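Local atomic coordinates of ADP-dependent (S)-NAD(P)H-hydrate dehydratase (Enterococcus faecalis, PDB entry 2R3B), a protein that probably catalyses the ADP-dependent dehydration of the S-form of hydrated NADH and NADPH, repairing these damaged cofactors. Residues V48-N53 with V97-T102; S63-I68 with L277-S282; L104-V109 with L131-A136. All coordinates share one frame; numbering follows the deposited sequence.

Contact 1: residues V48-N53 with V97-T102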
loop_
_atom_site.group_PDB
_atom_site.type_symbol
_atom_site.label_atom_id
_atom_site.label_comp_id
_atom_site.label_asym_id
_atom_site.label_seq_id
_atom_site.Cartn_x
_atom_site.Cartn_y
_atom_site.Cartn_z
ATOM N N VAL B 48 0.115 -3.851 23.438
ATOM C CA VAL B 48 -1.224 -3.834 22.929
ATOM C C VAL B 48 -1.658 -2.374 22.725
ATOM O O VAL B 48 -1.573 -1.572 23.657
ATOM C CB VAL B 48 -2.217 -4.568 23.882
ATOM C CG1 VAL B 48 -3.664 -4.434 23.332
ATOM C CG2 VAL B 48 -1.860 -6.048 24.013
ATOM N N LEU B 49 -2.078 -2.048 21.504
ATOM C CA LEU B 49 -2.515 -0.698 21.139
ATOM C C LEU B 49 -4.022 -0.728 20.969
ATOM O O LEU B 49 -4.552 -1.570 20.223
ATOM C CB LEU B 49 -1.845 -0.286 19.831
ATOM C CG LEU B 49 -0.319 -0.420 19.717
ATOM C CD1 LEU B 49 0.133 0.033 18.313
ATOM C CD2 LEU B 49 0.376 0.374 20.820
ATOM N N ILE B 50 -4.735 0.171 21.621
ATOM C CA ILE B 50 -6.189 0.150 21.621
ATOM C C ILE B 50 -6.767 1.479 21.166
ATOM O O ILE B 50 -6.476 2.508 21.755
ATOM C CB ILE B 50 -6.710 -0.153 23.052
ATOM C CG1 ILE B 50 -5.997 -1.386 23.609
ATOM C CG2 ILE B 50 -8.251 -0.284 23.031
ATOM C CD1 ILE B 50 -6.377 -1.763 25.053
ATOM N N GLY B 51 -7.536 1.468 20.067
ATOM C CA GLY B 51 -8.131 2.699 19.541
ATOM C C GLY B 51 -8.645 2.478 18.149
ATOM O O GLY B 51 -8.787 1.339 17.705
ATOM N N GLY B 52 -8.910 3.579 17.459
ATOM C CA GLY B 52 -9.398 3.537 16.106
ATOM C C GLY B 52 -10.817 3.040 16.013
ATOM O O GLY B 52 -11.080 1.825 15.732
ATOM N N ASN B 53 -11.750 3.946 16.190
ATOM C CA ASN B 53 -13.145 3.636 15.933
ATOM C C ASN B 53 -13.379 3.676 14.421
ATOM O O ASN B 53 -12.411 3.675 13.660
ATOM C CB ASN B 53 -14.111 4.505 16.754
ATOM C CG ASN B 53 -14.200 5.924 16.260
ATOM O OD1 ASN B 53 -13.658 6.281 15.198
ATOM N ND2 ASN B 53 -14.981 6.737 16.986
ATOM N N VAL B 97 -7.294 -7.592 16.807
ATOM C CA VAL B 97 -8.427 -8.059 17.587
ATOM C C VAL B 97 -9.503 -6.987 17.474
ATOM O O VAL B 97 -9.208 -5.792 17.572
ATOM C CB VAL B 97 -8.026 -8.289 19.051
ATOM C CG1 VAL B 97 -9.254 -8.711 19.930
ATOM C CG2 VAL B 97 -6.870 -9.358 19.115
ATOM N N GLY B 98 -10.727 -7.397 17.194
ATOM C CA GLY B 98 -11.857 -6.442 17.138
ATOM C C GLY B 98 -12.424 -6.085 18.505
ATOM O O GLY B 98 -12.290 -6.807 19.494
ATOM N N PHE B 99 -13.060 -4.942 18.575
ATOM C CA PHE B 99 -13.693 -4.494 19.814
ATOM C C PHE B 99 -14.760 -5.444 20.332
ATOM O O PHE B 99 -15.032 -5.469 21.552
ATOM C CB PHE B 99 -14.365 -3.155 19.595
ATOM C CG PHE B 99 -13.423 -1.991 19.448
ATOM C CD1 PHE B 99 -12.339 -1.821 20.285
ATOM C CD2 PHE B 99 -13.698 -1.009 18.531
ATOM C CE1 PHE B 99 -11.501 -0.718 20.147
ATOM C CE2 PHE B 99 -12.871 0.096 18.414
ATOM C CZ PHE B 99 -11.774 0.216 19.216
ATOM N N GLU B 100 -15.409 -6.182 19.432
ATOM C CA GLU B 100 -16.485 -7.122 19.756
ATOM C C GLU B 100 -15.969 -8.433 20.344
ATOM O O GLU B 100 -16.732 -9.241 20.878
ATOM C CB GLU B 100 -17.306 -7.408 18.475
ATOM C CG GLU B 100 -16.697 -8.496 17.494
ATOM C CD GLU B 100 -15.661 -7.993 16.416
ATOM O OE1 GLU B 100 -15.142 -6.950 16.515
ATOM O OE2 GLU B 100 -15.368 -8.722 15.486
ATOM N N GLU B 101 -14.666 -8.679 20.195
ATOM C CA GLU B 101 -14.039 -9.931 20.592
ATOM C C GLU B 101 -13.656 -9.869 22.077
ATOM O O GLU B 101 -12.490 -9.788 22.444
ATOM C CB GLU B 101 -12.822 -10.191 19.694
ATOM C CG GLU B 101 -13.190 -10.433 18.260
ATOM C CD GLU B 101 -12.006 -10.910 17.475
ATOM O OE1 GLU B 101 -11.677 -12.116 17.555
ATOM O OE2 GLU B 101 -11.396 -10.085 16.750
ATOM N N THR B 102 -14.675 -9.913 22.940
ATOM C CA THR B 102 -14.520 -9.571 24.366
ATOM C C THR B 102 -13.466 -10.444 25.059
ATOM O O THR B 102 -12.616 -9.948 25.772
ATOM C CB THR B 102 -15.867 -9.742 25.111
ATOM O OG1 THR B 102 -16.870 -9.021 24.400
ATOM C CG2 THR B 102 -15.784 -9.197 26.573
#
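With chi1 at -72°, Phe99 sets CG beside its own backbone N and anti to its carbonyl carbon, and this throws the ring across from the 97-102 loop onto the chain that leaves strand 46-50. The far end of the ring does the touching. Phe99 CZ comes 3.5 Å from Gly51 O, and Phe99 CE2 lies 3.7 Å from Gly52 O, both oxygens approaching obliquely. Near the ring plane, at its edge, sit two carbons: Ile50 CG2 is 4.4 Å from Phe99 CE1, and Asn53 CA is 4.3 Å from Phe99 CE2. Both glycine oxygens also pair with the Thr79 hydroxyl. In this ribokinase-like fold, residues 51-53 begin the connection from a parallel strand inside the sheet to helix 57-70; Gly52 has a positive phi there, which suits glycine, and the side chain of Asn53 comes within about 4 Å of Gly122, predicted to bind the hydrated cofactor. Gly98 to Glu101 is a type I beta turn, and Gly98 N donates an almost straight bond (2.8 Å, 173°) to the anti side of Glu101 OE2, 28° out of the carboxylate plane. Glu101 N-caps helix 102-111, and Phe99 also packs on Ile78 and Ile130.

Contact 2: residues S63-I68 with L277-S282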
loop_
_atom_site.group_PDB
_atom_site.type_symbol
_atom_site.label_atom_id
_atom_site.label_comp_id
_atom_site.label_asym_id
_atom_site.label_seq_id
_atom_site.Cartn_x
_atom_site.Cartn_y
_atom_site.Cartn_z
ATOM N N SER B 63 -0.145 4.853 15.037
ATOM C CA SER B 63 0.502 4.360 16.231
ATOM C C SER B 63 1.140 3.002 16.052
ATOM O O SER B 63 2.216 2.736 16.602
ATOM C CB SER B 63 -0.500 4.247 17.374
ATOM O OG SER B 63 -1.055 5.492 17.681
ATOM N N THR B 64 0.447 2.119 15.330
ATOM C CA THR B 64 0.964 0.764 15.069
ATOM C C THR B 64 2.258 0.814 14.288
ATOM O O THR B 64 3.216 0.146 14.653
ATOM C CB THR B 64 -0.108 -0.058 14.339
ATOM O OG1 THR B 64 -1.286 -0.077 15.167
ATOM C CG2 THR B 64 0.392 -1.492 14.035
ATOM N N GLU B 65 2.315 1.608 13.232
ATOM C CA GLU B 65 3.533 1.701 12.424
ATOM C C GLU B 65 4.715 2.206 13.292
ATOM O O GLU B 65 5.846 1.732 13.171
ATOM C CB GLU B 65 3.293 2.619 11.209
ATOM C CG GLU B 65 4.479 2.645 10.238
ATOM C CD GLU B 65 4.129 3.074 8.816
ATOM O OE1 GLU B 65 3.102 3.785 8.654
ATOM O OE2 GLU B 65 4.904 2.691 7.877
ATOM N N ALA B 66 4.440 3.184 14.153
ATOM C CA ALA B 66 5.453 3.752 15.064
ATOM C C ALA B 66 5.956 2.670 16.021
ATOM O O ALA B 66 7.164 2.510 16.243
ATOM C CB ALA B 66 4.832 4.939 15.873
ATOM N N CYS B 67 5.031 1.914 16.586
ATOM C CA CYS B 67 5.398 0.875 17.562
ATOM C C CYS B 67 6.274 -0.236 16.965
ATOM O O CYS B 67 7.338 -0.572 17.506
ATOM C CB CYS B 67 4.121 0.304 18.187
ATOM S SG CYS B 67 4.379 -0.824 19.561
ATOM N N ILE B 68 5.857 -0.760 15.816
ATOM C CA ILE B 68 6.622 -1.784 15.109
ATOM C C ILE B 68 7.988 -1.263 14.747
ATOM O O ILE B 68 9.004 -1.891 15.057
ATOM C CB ILE B 68 5.898 -2.212 13.834
ATOM C CG1 ILE B 68 4.589 -2.919 14.221
ATOM C CG2 ILE B 68 6.789 -3.128 12.971
ATOM C CD1 ILE B 68 3.674 -3.051 13.060
ATOM N N LEU B 277 4.956 14.360 7.249
ATOM C CA LEU B 277 3.962 13.280 7.327
ATOM C C LEU B 277 4.333 12.404 8.500
ATOM O O LEU B 277 5.469 11.931 8.587
ATOM C CB LEU B 277 3.959 12.462 6.045
ATOM C CG LEU B 277 3.465 13.076 4.741
ATOM C CD1 LEU B 277 3.606 12.020 3.625
ATOM C CD2 LEU B 277 2.044 13.624 4.844
ATOM N N PRO B 278 3.392 12.186 9.428
ATOM C CA PRO B 278 3.778 11.407 10.624
ATOM C C PRO B 278 4.339 10.018 10.370
ATOM O O PRO B 278 5.213 9.531 11.124
ATOM C CB PRO B 278 2.463 11.316 11.388
ATOM C CG PRO B 278 1.757 12.514 11.040
ATOM C CD PRO B 278 2.023 12.691 9.558
ATOM N N THR B 279 3.846 9.356 9.333
ATOM C CA THR B 279 4.358 8.057 8.978
ATOM C C THR B 279 5.822 8.091 8.557
ATOM O O THR B 279 6.515 7.090 8.729
ATOM C CB THR B 279 3.530 7.404 7.887
ATOM O OG1 THR B 279 3.529 8.249 6.755
ATOM C CG2 THR B 279 2.092 7.211 8.365
ATOM N N LYS B 280 6.315 9.239 8.059
ATOM C CA LYS B 280 7.763 9.359 7.766
ATOM C C LYS B 280 8.650 9.345 9.005
ATOM O O LYS B 280 9.803 8.861 8.951
ATOM C CB LYS B 280 8.083 10.618 6.960
ATOM C CG LYS B 280 7.700 10.497 5.525
ATOM C CD LYS B 280 8.120 11.701 4.698
ATOM C CE LYS B 280 9.643 11.755 4.459
ATOM N NZ LYS B 280 10.095 12.776 3.396
ATOM N N ILE B 281 8.130 9.832 10.141
ATOM C CA ILE B 281 8.866 9.751 11.382
ATOM C C ILE B 281 8.991 8.289 11.763
ATOM O O ILE B 281 10.073 7.803 12.053
ATOM C CB ILE B 281 8.213 10.542 12.520
ATOM C CG1 ILE B 281 8.221 12.052 12.182
ATOM C CG2 ILE B 281 8.925 10.251 13.876
ATOM C CD1 ILE B 281 7.363 12.920 13.149
ATOM N N SER B 282 7.888 7.565 11.727
ATOM C CA SER B 282 7.944 6.125 12.059
ATOM C C SER B 282 8.935 5.346 11.179
ATOM O O SER B 282 9.697 4.484 11.665
ATOM C CB SER B 282 6.528 5.530 11.956
ATOM O OG SER B 282 5.685 6.182 12.932
#
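This is a buried side-by-side packing of two nearly parallel helices, the middle of helix 57-70 against the first turn of helix 278-292. Their short axes run 17° apart and come within 8.9 Å, a close spacing that goes with the small residues where they meet. Ser282 points at the other helix. Ser282 OG, with chi1 at -62°, lies beside its own backbone N and rests on Ala66, 3.2 Å from Ala66 CA and 3.3 Å from Ala66 CB. The amide of Ala66 is nearby too, but its angle to Ser282 OG is too poor for a hydrogen bond, so this polar atom meets the alanine by packing. Next to it, Glu65 reaches across with CG anti to the backbone N (chi1 -174°) and the chain extended beyond. Glu65 CG passes 3.9 Å from Ser282 CB, and Glu65 OE1 slants over the Thr279 methyl at 3.6 Å from Thr279 CG2. The carboxylate finds its polar partners outside the two segments: OE1 forms a salt bridge with Arg90, and OE2 is hydrogen-bonded to Gln283, two partners that should hold the carboxylate's rotation. Thr236 of helix 233-247 packs on Ser282. Ser63 OG is hydrogen-bonded to the carbonyl of Asp235, predicted to bind the hydrated cofactor, consistent with this layer of helices, beside the central sheet of a ribokinase-like fold, lying next to the predicted substrate site.

Contact 3: residues L104-V109 with L131-A136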
loop_
_atom_site.group_PDB
_atom_site.type_symbol
_atom_site.label_atom_id
_atom_site.label_comp_id
_atom_site.label_asym_id
_atom_site.label_seq_id
_atom_site.Cartn_x
_atom_site.Cartn_y
_atom_site.Cartn_z
ATOM N N LEU B 104 -11.107 -12.515 23.691
ATOM C CA LEU B 104 -9.782 -12.416 23.064
ATOM C C LEU B 104 -9.094 -11.098 23.409
ATOM O O LEU B 104 -7.899 -11.059 23.689
ATOM C CB LEU B 104 -9.939 -12.552 21.562
ATOM C CG LEU B 104 -8.614 -12.561 20.791
ATOM C CD1 LEU B 104 -7.629 -13.604 21.375
ATOM C CD2 LEU B 104 -8.914 -12.837 19.313
ATOM N N LEU B 105 -9.844 -10.008 23.430
ATOM C CA LEU B 105 -9.236 -8.717 23.757
ATOM C C LEU B 105 -8.764 -8.713 25.227
ATOM O O LEU B 105 -7.677 -8.224 25.559
ATOM C CB LEU B 105 -10.184 -7.584 23.417
ATOM C CG LEU B 105 -11.273 -7.048 24.322
ATOM C CD1 LEU B 105 -10.687 -6.170 25.453
ATOM C CD2 LEU B 105 -12.245 -6.212 23.466
ATOM N N THR B 106 -9.537 -9.344 26.107
ATOM C CA THR B 106 -9.121 -9.513 27.487
ATOM C C THR B 106 -7.855 -10.354 27.613
ATOM O O THR B 106 -6.977 -10.050 28.403
ATOM C CB THR B 106 -10.306 -10.111 28.285
ATOM O OG1 THR B 106 -11.414 -9.181 28.200
ATOM C CG2 THR B 106 -9.930 -10.421 29.712
ATOM N N ASN B 107 -7.730 -11.379 26.788
ATOM C CA ASN B 107 -6.571 -12.238 26.780
ATOM C C ASN B 107 -5.330 -11.469 26.389
ATOM O O ASN B 107 -4.284 -11.577 27.046
ATOM C CB ASN B 107 -6.811 -13.381 25.805
ATOM C CG ASN B 107 -5.887 -14.542 25.988
ATOM O OD1 ASN B 107 -4.883 -14.501 26.710
ATOM N ND2 ASN B 107 -6.261 -15.633 25.353
ATOM N N VAL B 108 -5.423 -10.717 25.300
ATOM C CA VAL B 108 -4.264 -9.971 24.831
ATOM C C VAL B 108 -3.871 -8.863 25.802
ATOM O O VAL B 108 -2.684 -8.605 26.021
ATOM C CB VAL B 108 -4.385 -9.473 23.355
ATOM C CG1 VAL B 108 -4.712 -10.647 22.412
ATOM C CG2 VAL B 108 -5.368 -8.367 23.185
ATOM N N VAL B 109 -4.839 -8.205 26.408
ATOM C CA VAL B 109 -4.498 -7.208 27.429
ATOM C C VAL B 109 -3.821 -7.851 28.654
ATOM O O VAL B 109 -2.857 -7.307 29.207
ATOM C CB VAL B 109 -5.758 -6.415 27.859
ATOM C CG1 VAL B 109 -5.474 -5.634 29.124
ATOM C CG2 VAL B 109 -6.237 -5.548 26.701
ATOM N N LEU B 131 -12.458 1.366 27.632
ATOM C CA LEU B 131 -11.608 2.042 28.645
ATOM C C LEU B 131 -11.859 1.485 30.054
ATOM O O LEU B 131 -10.927 1.168 30.777
ATOM C CB LEU B 131 -11.844 3.557 28.644
ATOM C CG LEU B 131 -11.051 4.362 29.679
ATOM C CD1 LEU B 131 -9.566 4.184 29.460
ATOM C CD2 LEU B 131 -11.424 5.838 29.620
ATOM N N LYS B 132 -13.120 1.359 30.449
ATOM C CA LYS B 132 -13.402 0.784 31.771
ATOM C C LYS B 132 -12.845 -0.629 31.917
ATOM O O LYS B 132 -12.316 -0.954 32.961
ATOM C CB LYS B 132 -14.892 0.686 32.023
ATOM C CG LYS B 132 -15.607 1.977 32.175
ATOM C CD LYS B 132 -17.049 1.667 32.559
ATOM C CE LYS B 132 -18.025 2.698 32.140
ATOM N NZ LYS B 132 -19.384 2.117 32.435
HETATM N N MSE B 133 -13.017 -1.472 30.886
HETATM C CA MSE B 133 -12.508 -2.844 30.948
HETATM C C MSE B 133 -11.012 -2.813 31.145
HETATM O O MSE B 133 -10.481 -3.524 31.979
HETATM C CB MSE B 133 -12.890 -3.648 29.691
HETATM C CG MSE B 133 -14.373 -3.935 29.584
HETATM SE SE MSE B 133 -14.842 -4.835 27.923
HETATM C CE MSE B 133 -13.721 -6.246 28.076
ATOM N N VAL B 134 -10.328 -1.953 30.396
ATOM C CA VAL B 134 -8.876 -1.881 30.489
ATOM C C VAL B 134 -8.395 -1.362 31.816
ATOM O O VAL B 134 -7.446 -1.878 32.398
ATOM C CB VAL B 134 -8.289 -1.000 29.349
ATOM C CG1 VAL B 134 -6.827 -0.607 29.637
ATOM C CG2 VAL B 134 -8.439 -1.728 28.027
ATOM N N LEU B 135 -9.040 -0.318 32.312
ATOM C CA LEU B 135 -8.678 0.208 33.611
ATOM C C LEU B 135 -8.930 -0.854 34.687
ATOM O O LEU B 135 -8.135 -0.976 35.597
ATOM C CB LEU B 135 -9.476 1.461 33.937
ATOM C CG LEU B 135 -9.119 2.691 33.095
ATOM C CD1 LEU B 135 -10.122 3.815 33.374
ATOM C CD2 LEU B 135 -7.722 3.135 33.385
ATOM N N ALA B 136 -10.031 -1.595 34.578
ATOM C CA ALA B 136 -10.365 -2.629 35.581
ATOM C C ALA B 136 -9.337 -3.754 35.552
ATOM O O ALA B 136 -8.936 -4.280 36.595
ATOM C CB ALA B 136 -11.744 -3.197 35.309
#
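Met133 meets Leu105 through apolar packing. Present as selenomethionine and modelled in two conformers, Met133 reaches from helix 125-137 to helix 102-111 and makes the nearest approach with its terminal methyl. In one of the two modelled positions Met133 CE lies 4.0 Å from Leu105 CD1, a contact that need not hold in the other. The two side chains cross at about a right angle. The bend at chi3 (55°) swings CE off the line of the otherwise extended Met133 chain and turns it to this spot. Deeper between the helices Val109 and Val134 come only loosely near each other, Val109 CG2 4.6 Å from Val134 CG2, each burying some surface against the opposite segment.

The second kind of contact sets a methyl against a hydroxyl. In that same position Met133 CE is also 3.7 Å from Thr106 OG1, again with the side chains crossing near a right angle. That hydroxyl has its polar partner inside its own helix, the carbonyl of Thr102 one turn back, and offers Met133 only van der Waals contact. A polar link between the helices does exist just past the second segment, where Gln137 NE2 is hydrogen-bonded to the carbonyl of Thr106.

Both helices belong to consecutive beta-alpha-beta crossovers of the parallel part of the sheet, 102-111 joining strand 95-97 to 114-117 and 125-137 joining 114-117 to 143-147. They lie together on one face of that sheet: Leu105 and Val109 pack on Ile78 of strand 74-78, Leu105 also on Val97, while Val109 and Val134 share Ile115 of strand 114-117.

From the N terminus, strand 46-50 opens contact 1, and helix 57-70 opens contact 2 before contact 1 closes, tying the end of that strand to the loop before helix 102-111; the two contacts therefore cross. Contact 3 follows contact 1 and joins helices 102-111 and 125-137, all within the long excursion that contact 2 ends by joining helix 278-292 to helix 57-70. Strand 46-50 is the common ground: Leu49 CD1 packs 3.4 Å from Thr64 CA of contact 2, whereas Ile50 CD1 on the other face of the sheet packs 3.6 Å from Val134 CG2 of contact 3. Contacts 2 and 3 do not touch, their nearest atoms being about 12 Å apart.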